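Local coordinates for protein sulfoquinovosidase (Escherichia coli, PDB 5AEG) that hydrolyses sulfoquinovosyl diacylglycerides and simple sulfoquinovosides, releasing sulfoquinovose for breakdown as a source of carbon and sulfur, at residues Leu500-Ile505 with Met533-Glu538. Residues are numbered along the deposited sequence; the frame is centred on the assembly and turned at random.
Sequences LHHSDI and MMRTHE
R535 reaches from the strand 534-536 to two side chains of the neighbouring parallel strand 501-505, and the pair illustrates how the last two strands of a TIM barrel can be tied together by polar side chains in its interior. The tight part is on this inner side. With its chain bent at chi3 (54°), R535 turns its guanidinium so that NH1 and NH2 both grip OD1 of D504 in a salt bridge, each at 2.8 Å. NH1 comes nearly along the C-O axis, NH2 from above the carboxylate plane, and the two flat groups stand steeply against each other. Behind this fork NE donates to NE2 of H502 at 3.1 Å, in the plane of the imidazole. One face of that ring is covered by the extended side chain of M533, whose SD lies 3.5 Å from H502 CE1 and whose CG makes a CH-pi contact. At the other end, H537, a residue of the sulfoquinovosyl diacylglyceride site, brings ring atom CD2 edge-on to D504 OD1 at 3.2 Å.

The backbones pair more loosely. I505 N bonds R535 O at 3.1 Å, but elsewhere water fills in: one bridges S503 O, M533 O and R535 N, and another joins I505 O to H537 O. Away from the charges, the CD1 methyl of I505 rests on CB of M534, next to helices 518-528 and 552-567.

W469 and W286 make cation-pi contacts with R535, and W469 also bonds OD2 of D504. Because NE2 of H502 accepts from R535 NE, that nitrogen is probably unprotonated in this arrangement, while the buried arginine charge probably favours ionised D504; the carboxylate so held borders a substrate-binding histidine.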
# COMPACT_ATOMS: atom_id res chain seq x y z
N LEU A 500 -1.19 -7.44 -5.38
CA LEU A 500 -2.46 -7.04 -5.97
C LEU A 500 -2.73 -5.56 -5.73
O LEU A 500 -2.99 -5.18 -4.58
CB LEU A 500 -3.61 -7.93 -5.41
CG LEU A 500 -3.43 -9.45 -5.54
CD1 LEU A 500 -4.52 -10.19 -4.82
CD2 LEU A 500 -3.39 -9.81 -6.98
N HIS A 501 -2.75 -4.73 -6.77
CA HIS A 501 -2.71 -3.29 -6.62
C HIS A 501 -3.48 -2.63 -7.74
O HIS A 501 -3.24 -2.95 -8.88
CB HIS A 501 -1.24 -2.80 -6.69
CG HIS A 501 -1.00 -1.41 -6.24
ND1 HIS A 501 -0.77 -0.36 -7.10
CD2 HIS A 501 -0.82 -0.91 -5.00
CE1 HIS A 501 -0.47 0.72 -6.42
NE2 HIS A 501 -0.44 0.40 -5.13
N HIS A 502 -4.29 -1.63 -7.39
CA HIS A 502 -4.92 -0.74 -8.40
C HIS A 502 -5.03 0.64 -7.87
O HIS A 502 -4.60 0.95 -6.70
CB HIS A 502 -6.32 -1.30 -8.85
CG HIS A 502 -7.42 -1.12 -7.85
ND1 HIS A 502 -7.50 -1.83 -6.67
CD2 HIS A 502 -8.49 -0.29 -7.84
CE1 HIS A 502 -8.61 -1.52 -6.03
NE2 HIS A 502 -9.18 -0.51 -6.67
N SER A 503 -5.49 1.52 -8.75
CA SER A 503 -5.65 2.92 -8.42
C SER A 503 -7.04 3.41 -8.92
O SER A 503 -7.70 2.78 -9.79
CB SER A 503 -4.51 3.78 -8.95
OG SER A 503 -4.44 3.72 -10.43
N ASP A 504 -7.47 4.52 -8.31
CA ASP A 504 -8.68 5.24 -8.82
C ASP A 504 -8.45 5.72 -10.30
O ASP A 504 -7.50 6.47 -10.57
CB ASP A 504 -8.96 6.49 -7.96
CG ASP A 504 -9.28 6.17 -6.50
OD1 ASP A 504 -10.11 5.29 -6.17
OD2 ASP A 504 -8.59 6.78 -5.66
N ILE A 505 -9.25 5.24 -11.22
CA ILE A 505 -9.16 5.68 -12.58
C ILE A 505 -9.57 7.17 -12.63
O ILE A 505 -10.70 7.51 -12.35
CB ILE A 505 -10.02 4.88 -13.56
CG1 ILE A 505 -9.50 3.46 -13.67
CG2 ILE A 505 -9.95 5.57 -14.90
CD1 ILE A 505 -10.36 2.42 -14.35
N MET A 533 -7.20 -4.68 -11.71
CA MET A 533 -8.57 -4.26 -11.35
C MET A 533 -8.80 -2.87 -11.94
O MET A 533 -7.94 -2.02 -11.80
CB MET A 533 -8.75 -4.28 -9.82
CG MET A 533 -10.13 -3.84 -9.37
SD MET A 533 -10.32 -4.18 -7.64
CE MET A 533 -11.83 -3.26 -7.33
N MET A 534 -9.95 -2.69 -12.54
CA MET A 534 -10.40 -1.44 -13.09
C MET A 534 -11.58 -0.89 -12.26
O MET A 534 -12.62 -1.56 -12.16
CB MET A 534 -10.90 -1.60 -14.52
CG MET A 534 -9.78 -1.98 -15.50
SD MET A 534 -10.27 -1.85 -17.21
CE MET A 534 -10.35 -0.06 -17.58
N ARG A 535 -11.41 0.31 -11.68
CA ARG A 535 -12.44 0.89 -10.80
C ARG A 535 -12.28 2.39 -10.84
O ARG A 535 -11.14 2.88 -10.71
CB ARG A 535 -12.32 0.38 -9.35
CG ARG A 535 -13.37 1.05 -8.43
CD ARG A 535 -13.17 0.74 -6.98
NE ARG A 535 -11.79 1.08 -6.51
CZ ARG A 535 -11.38 2.32 -6.27
NH1 ARG A 535 -12.17 3.40 -6.47
NH2 ARG A 535 -10.12 2.55 -5.87
N THR A 536 -13.39 3.11 -11.12
CA THR A 536 -13.38 4.53 -11.15
C THR A 536 -13.76 5.18 -9.81
O THR A 536 -14.15 4.49 -8.83
CB THR A 536 -14.31 5.04 -12.27
OG1 THR A 536 -15.65 4.99 -11.87
CG2 THR A 536 -14.14 4.27 -13.58
N HIS A 537 -13.52 6.47 -9.75
CA HIS A 537 -13.86 7.28 -8.57
C HIS A 537 -14.36 8.62 -9.06
O HIS A 537 -13.76 9.22 -9.95
CB HIS A 537 -12.63 7.53 -7.67
CG HIS A 537 -12.96 7.79 -6.22
ND1 HIS A 537 -13.89 8.72 -5.80
CD2 HIS A 537 -12.48 7.22 -5.07
CE1 HIS A 537 -13.98 8.75 -4.49
NE2 HIS A 537 -13.15 7.82 -4.02
N GLU A 538 -15.45 9.13 -8.48
CA GLU A 538 -15.85 10.50 -8.84
C GLU A 538 -14.91 11.60 -8.37
O GLU A 538 -14.84 12.68 -8.96
CB GLU A 538 -17.26 10.79 -8.37
CG GLU A 538 -18.31 9.89 -9.02
CD GLU A 538 -19.77 10.23 -8.58
OE1 GLU A 538 -19.94 10.93 -7.55
OE2 GLU A 538 -20.74 9.75 -9.27
O HOH W 1 -5.53 0.35 -11.67
O HOH W 2 -8.59 0.77 -11.47
O HOH W 3 -13.17 8.28 -12.45